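Local coordinates for Red carotenoid protein (RCP) (Nostoc sp., PDB 5FCY), which binds carotenoids, with beta-carotene modelled in its helical core, and probably takes part in the photoprotection of cyanobacteria, at residues Gln16-Gln19 with Lys20-Val23; Ile55-Gly58 with Leu59-Gln62. All blocks are in the same frame, centred on the assembly; numbering follows the deposited sequence.

How the interactions relate
Both interactions are local, each within one unbroken run of chain, and both belong to the all-helical carotenoid-binding fold related to the N-terminal domain of the orange carotenoid protein. Interaction 1 lies where helix 9-19 passes into the loop toward helix 23-35; interaction 2 joins successive turns of helix 53-64. They sit on opposite sides of the chain's centre, with their own centres 26 Å apart and their nearest atoms about 16 Å apart, so they do not touch. The bound beta-carotene gives them a common reference: the side chain of Trp18 in interaction 1 comes within about 6 Å of it, and that of Phe60 in interaction 2 within about 9 Å.

Interaction 1 of 2, residues Gln16-Gln19 with Lys20-Val23; sequences QSWQ and KLDV
Lys20 lays its aliphatic chain back along helix 9-19, and its CG comes 3.2 Å from Gln16 O. With CG anti to its own carbonyl carbon (chi1 -68°) and the chain extended from there, the side chain runs past the Gln16 carbonyl toward Ser17. There a water bridges the two residues, donating a hydrogen bond to Ser17 OG (2.6 Å) and accepting one from Lys20 NZ (2.9 Å). Ser17 OG is also hydrogen-bonded to Lys13 O, one turn earlier. The backbone joins the same pair: Lys20 N donates to Ser17 O over 3.2 Å, reaching it from above the carbonyl plane, an i to i+3 bond of the kind found where a helix tightens or ends.

Leu21 sits alongside this turn, its CG 3.6 Å from both Ser17 O and Trp18 O, while its CD1 lies obliquely to the Trp18 indole, 4.3 Å from Trp18 CD1. The indole itself turns inward to stack on Tyr149 and meet Phe30, and Leu21 rests on helix 125-136. A second water, donating to Gln19 O and Leu21 O, spans the start of the link to helix 23-35; Leu21 O is also hydrogen-bonded to Gln26 NE2 of that helix.

The chemistry thus differs along the turn: Lys20 is exposed, its amine held to Ser17 through water, whereas Trp18 and Leu21 pack on neighbouring helices.

Interaction 2 of 2, residues Ile55-Gly58 with Leu59-Gln62; sequences IAEG and LFNQ
Glu57 directs CG anti to its backbone N (chi1 -166°) and bends at chi2 (76°), while Phe60 also holds CG anti to its N (168°); the two side chains therefore leave the alpha-helix side by side and point the same way. This is an i to i+3 pair on helix 53-64 of the carotenoid-binding helical fold. Carboxylate and ring are turned steeply to each other, and Glu57 OE2 approaches the ring obliquely, 3.4 Å from Phe60 CD2.

Beneath them regular i to i+4 hydrogen bonds carry the helix, from the amides of Leu59, Phe60, Asn61 and Gln62 to the carbonyls of Ile55, Ala56, Glu57 and Gly58; Phe60 N lies 2.8 Å from Ala56 O.

Gly58 leaves its part of the helix surface without a side chain, whereas Ala56 and Leu59 turn to helix 95-110, meeting Leu100 and Phe101. The Phe60 ring reaches Ile114, and Gln62 extends to helix 85-91, where its NE2 forms a weak hydrogen bond with Glu89 OE1.

Asn61 folds its amide back over the preceding turn, bringing ND2 3.0 Å from Glu57 O, at an angle too poor for a hydrogen bond.

Interaction 1 of 2, residues Gln16-Gln19 with Lys20-Val23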
ATOM      1  N   GLN A  16       7.064  10.806  -4.777  1.00 46.30           N
ATOM      2  CA  GLN A  16       8.097  10.498  -5.759  1.00 46.79           C
ATOM      3  C   GLN A  16       9.239   9.709  -5.132  1.00 45.26           C
ATOM      4  O   GLN A  16       9.747   8.758  -5.736  1.00 44.42           O
ATOM      5  CB  GLN A  16       8.619  11.784  -6.401  1.00 49.73           C
ATOM      6  CG  GLN A  16       7.899  12.162  -7.686  1.00 52.00           C
ATOM      7  CD  GLN A  16       8.482  13.397  -8.348  1.00 56.54           C
ATOM      8  OE1 GLN A  16       9.281  13.296  -9.282  1.00 56.57           O
ATOM      9  NE2 GLN A  16       8.080  14.570  -7.872  1.00 55.67           N
ATOM     10  N   SER A  17       9.660  10.085  -3.923  1.00 45.00           N
ATOM     11  CA  SER A  17      10.685   9.307  -3.235  1.00 45.09           C
ATOM     12  C   SER A  17      10.189   7.899  -2.941  1.00 43.69           C
ATOM     13  O   SER A  17      10.941   6.926  -3.068  1.00 43.03           O
ATOM     14  CB  SER A  17      11.101  10.009  -1.945  1.00 46.26           C
ATOM     15  OG  SER A  17      11.725  11.251  -2.217  1.00 47.95           O
ATOM     16  N   TRP A  18       8.919   7.772  -2.550  1.00 43.73           N
ATOM     17  CA  TRP A  18       8.345   6.459  -2.287  1.00 41.82           C
ATOM     18  C   TRP A  18       8.323   5.612  -3.553  1.00 41.06           C
ATOM     19  O   TRP A  18       8.538   4.395  -3.500  1.00 39.70           O
ATOM     20  CB  TRP A  18       6.934   6.628  -1.718  1.00 40.79           C
ATOM     21  CG  TRP A  18       6.407   5.451  -0.945  1.00 38.71           C
ATOM     22  CD1 TRP A  18       6.812   4.151  -1.035  1.00 38.11           C
ATOM     23  CD2 TRP A  18       5.372   5.480   0.044  1.00 38.01           C
ATOM     24  NE1 TRP A  18       6.090   3.370  -0.164  1.00 37.31           N
ATOM     25  CE2 TRP A  18       5.199   4.163   0.510  1.00 37.36           C
ATOM     26  CE3 TRP A  18       4.574   6.494   0.581  1.00 38.29           C
ATOM     27  CZ2 TRP A  18       4.264   3.834   1.484  1.00 37.81           C
ATOM     28  CZ3 TRP A  18       3.644   6.166   1.546  1.00 38.23           C
ATOM     29  CH2 TRP A  18       3.497   4.848   1.988  1.00 38.19           C
ATOM     30  N   GLN A  19       8.082   6.241  -4.704  1.00 41.51           N
ATOM     31  CA  GLN A  19       7.978   5.525  -5.968  1.00 41.50           C
ATOM     32  C   GLN A  19       9.329   5.189  -6.585  1.00 41.41           C
ATOM     33  O   GLN A  19       9.365   4.495  -7.606  1.00 41.39           O
ATOM     34  CB  GLN A  19       7.153   6.348  -6.960  1.00 41.21           C
ATOM     35  CG  GLN A  19       5.670   6.395  -6.633  1.00 40.90           C
ATOM     36  CD  GLN A  19       4.960   7.557  -7.297  1.00 41.73           C
ATOM     37  OE1 GLN A  19       5.518   8.646  -7.428  1.00 42.89           O
ATOM     38  NE2 GLN A  19       3.723   7.332  -7.720  1.00 40.72           N
ATOM     39  N   LYS A  20      10.431   5.662  -6.004  1.00 42.20           N
ATOM     40  CA  LYS A  20      11.762   5.334  -6.494  1.00 42.46           C
ATOM     41  C   LYS A  20      12.340   4.085  -5.845  1.00 42.05           C
ATOM     42  O   LYS A  20      13.354   3.569  -6.327  1.00 42.11           O
ATOM     43  CB  LYS A  20      12.717   6.508  -6.255  1.00 43.54           C
ATOM     44  CG  LYS A  20      12.409   7.734  -7.092  1.00 44.24           C
ATOM     45  CD  LYS A  20      13.066   8.976  -6.510  1.00 46.11           C
ATOM     46  CE  LYS A  20      12.660  10.238  -7.260  1.00 48.45           C
ATOM     47  NZ  LYS A  20      12.928  11.472  -6.462  1.00 50.12           N
ATOM     48  N   LEU A  21      11.726   3.595  -4.775  1.00 42.09           N
ATOM     49  CA  LEU A  21      12.219   2.423  -4.075  1.00 41.21           C
ATOM     50  C   LEU A  21      11.865   1.154  -4.846  1.00 41.40           C
ATOM     51  O   LEU A  21      11.031   1.157  -5.756  1.00 41.59           O
ATOM     52  CB  LEU A  21      11.631   2.360  -2.666  1.00 41.23           C
ATOM     53  CG  LEU A  21      11.663   3.653  -1.849  1.00 42.85           C
ATOM     54  CD1 LEU A  21      10.994   3.440  -0.496  1.00 41.97           C
ATOM     55  CD2 LEU A  21      13.093   4.153  -1.672  1.00 45.21           C
ATOM     56  N   ASP A  22      12.518   0.056  -4.476  1.00 41.61           N
ATOM     57  CA  ASP A  22      12.124  -1.247  -4.988  1.00 41.01           C
ATOM     58  C   ASP A  22      10.710  -1.583  -4.519  1.00 40.37           C
ATOM     59  O   ASP A  22      10.230  -1.085  -3.497  1.00 39.72           O
ATOM     60  CB  ASP A  22      13.110  -2.325  -4.532  1.00 41.20           C
ATOM     61  CG  ASP A  22      14.499  -2.142  -5.126  1.00 42.96           C
ATOM     62  OD1 ASP A  22      14.598  -1.680  -6.284  1.00 43.53           O
ATOM     63  OD2 ASP A  22      15.491  -2.461  -4.436  1.00 44.48           O
ATOM     64  N   VAL A  23      10.038  -2.442  -5.290  1.00 41.66           N
ATOM     65  CA  VAL A  23       8.641  -2.773  -5.008  1.00 40.94           C
ATOM     66  C   VAL A  23       8.496  -3.323  -3.595  1.00 40.02           C
ATOM     67  O   VAL A  23       7.616  -2.905  -2.833  1.00 39.58           O
ATOM     68  CB  VAL A  23       8.104  -3.763  -6.055  1.00 43.09           C
ATOM     69  CG1 VAL A  23       6.682  -4.196  -5.713  1.00 42.71           C
ATOM     70  CG2 VAL A  23       8.139  -3.129  -7.426  1.00 45.67           C
TER
HETATM   71  O   HOH W   1      11.815  12.949  -4.185  1.00 49.82           O
HETATM   72  O   HOH W   2      10.577   2.320  -8.474  1.00 41.21           O

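Interaction 2 of 2, residues Ile55-Gly58 with Leu59-Gln62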
ATOM      1  N   ILE A  55     -17.193  -2.019  -1.480  1.00 43.66           N
ATOM      2  CA  ILE A  55     -16.379  -2.248  -2.669  1.00 43.60           C
ATOM      3  C   ILE A  55     -14.973  -2.676  -2.267  1.00 44.05           C
ATOM      4  O   ILE A  55     -14.395  -3.598  -2.855  1.00 43.62           O
ATOM      5  CB  ILE A  55     -16.364  -0.988  -3.552  1.00 43.09           C
ATOM      6  CG1 ILE A  55     -17.793  -0.627  -3.975  1.00 43.19           C
ATOM      7  CG2 ILE A  55     -15.483  -1.204  -4.777  1.00 42.92           C
ATOM      8  CD1 ILE A  55     -17.908   0.637  -4.796  1.00 42.40           C
ATOM      9  N   ALA A  56     -14.407  -2.025  -1.248  1.00 44.21           N
ATOM     10  CA  ALA A  56     -13.078  -2.393  -0.774  1.00 43.81           C
ATOM     11  C   ALA A  56     -13.083  -3.791  -0.169  1.00 45.61           C
ATOM     12  O   ALA A  56     -12.194  -4.603  -0.450  1.00 45.80           O
ATOM     13  CB  ALA A  56     -12.580  -1.368   0.246  1.00 41.86           C
ATOM     14  N   GLU A  57     -14.077  -4.090   0.672  1.00 46.43           N
ATOM     15  CA  GLU A  57     -14.191  -5.433   1.231  1.00 47.97           C
ATOM     16  C   GLU A  57     -14.373  -6.474   0.135  1.00 47.98           C
ATOM     17  O   GLU A  57     -13.875  -7.599   0.258  1.00 48.81           O
ATOM     18  CB  GLU A  57     -15.359  -5.496   2.218  1.00 48.91           C
ATOM     19  CG  GLU A  57     -15.368  -6.744   3.099  1.00 51.58           C
ATOM     20  CD  GLU A  57     -14.338  -6.687   4.219  1.00 55.08           C
ATOM     21  OE1 GLU A  57     -14.140  -5.596   4.798  1.00 54.46           O
ATOM     22  OE2 GLU A  57     -13.725  -7.734   4.521  1.00 55.84           O
ATOM     23  N   GLY A  58     -15.076  -6.122  -0.938  1.00 46.88           N
ATOM     24  CA  GLY A  58     -15.242  -7.022  -2.061  1.00 47.39           C
ATOM     25  C   GLY A  58     -13.916  -7.378  -2.695  1.00 48.08           C
ATOM     26  O   GLY A  58     -13.534  -8.553  -2.739  1.00 48.78           O
ATOM     27  N   LEU A  59     -13.199  -6.365  -3.188  1.00 47.33           N
ATOM     28  CA  LEU A  59     -11.883  -6.605  -3.773  1.00 46.67           C
ATOM     29  C   LEU A  59     -10.963  -7.308  -2.786  1.00 47.55           C
ATOM     30  O   LEU A  59     -10.135  -8.133  -3.187  1.00 47.77           O
ATOM     31  CB  LEU A  59     -11.266  -5.281  -4.233  1.00 45.00           C
ATOM     32  CG  LEU A  59     -10.005  -5.358  -5.103  1.00 43.70           C
ATOM     33  CD1 LEU A  59     -10.307  -5.992  -6.455  1.00 43.72           C
ATOM     34  CD2 LEU A  59      -9.392  -3.977  -5.291  1.00 41.48           C
ATOM     35  N   PHE A  60     -11.101  -7.005  -1.494  1.00 47.69           N
ATOM     36  CA  PHE A  60     -10.277  -7.653  -0.480  1.00 48.52           C
ATOM     37  C   PHE A  60     -10.566  -9.147  -0.402  1.00 50.44           C
ATOM     38  O   PHE A  60      -9.656  -9.952  -0.179  1.00 51.29           O
ATOM     39  CB  PHE A  60     -10.507  -6.985   0.875  1.00 48.64           C
ATOM     40  CG  PHE A  60      -9.936  -7.747   2.034  1.00 50.02           C
ATOM     41  CD1 PHE A  60      -8.570  -7.782   2.252  1.00 49.48           C
ATOM     42  CD2 PHE A  60     -10.768  -8.419   2.911  1.00 51.42           C
ATOM     43  CE1 PHE A  60      -8.043  -8.481   3.319  1.00 50.36           C
ATOM     44  CE2 PHE A  60     -10.249  -9.119   3.979  1.00 52.23           C
ATOM     45  CZ  PHE A  60      -8.884  -9.150   4.184  1.00 52.32           C
ATOM     46  N   ASN A  61     -11.829  -9.540  -0.582  1.00 50.86           N
ATOM     47  CA  ASN A  61     -12.169 -10.959  -0.540  1.00 52.55           C
ATOM     48  C   ASN A  61     -11.537 -11.712  -1.702  1.00 53.36           C
ATOM     49  O   ASN A  61     -11.002 -12.811  -1.519  1.00 55.52           O
ATOM     50  CB  ASN A  61     -13.686 -11.136  -0.544  1.00 53.12           C
ATOM     51  CG  ASN A  61     -14.312 -10.819   0.797  1.00 53.15           C
ATOM     52  OD1 ASN A  61     -13.788 -11.198   1.845  1.00 54.66           O
ATOM     53  ND2 ASN A  61     -15.434 -10.114   0.773  1.00 52.32           N
ATOM     54  N   GLN A  62     -11.586 -11.137  -2.907  1.00 51.81           N
ATOM     55  CA  GLN A  62     -10.903 -11.746  -4.043  1.00 52.03           C
ATOM     56  C   GLN A  62      -9.421 -11.960  -3.765  1.00 53.70           C
ATOM     57  O   GLN A  62      -8.800 -12.819  -4.399  1.00 55.10           O
ATOM     58  CB  GLN A  62     -11.069 -10.876  -5.291  1.00 49.88           C
ATOM     59  CG  GLN A  62     -12.506 -10.609  -5.687  1.00 47.89           C
ATOM     60  CD  GLN A  62     -12.611  -9.947  -7.046  1.00 46.53           C
ATOM     61  OE1 GLN A  62     -11.886 -10.297  -7.977  1.00 46.61           O
ATOM     62  NE2 GLN A  62     -13.509  -8.978  -7.167  1.00 46.57           N
TER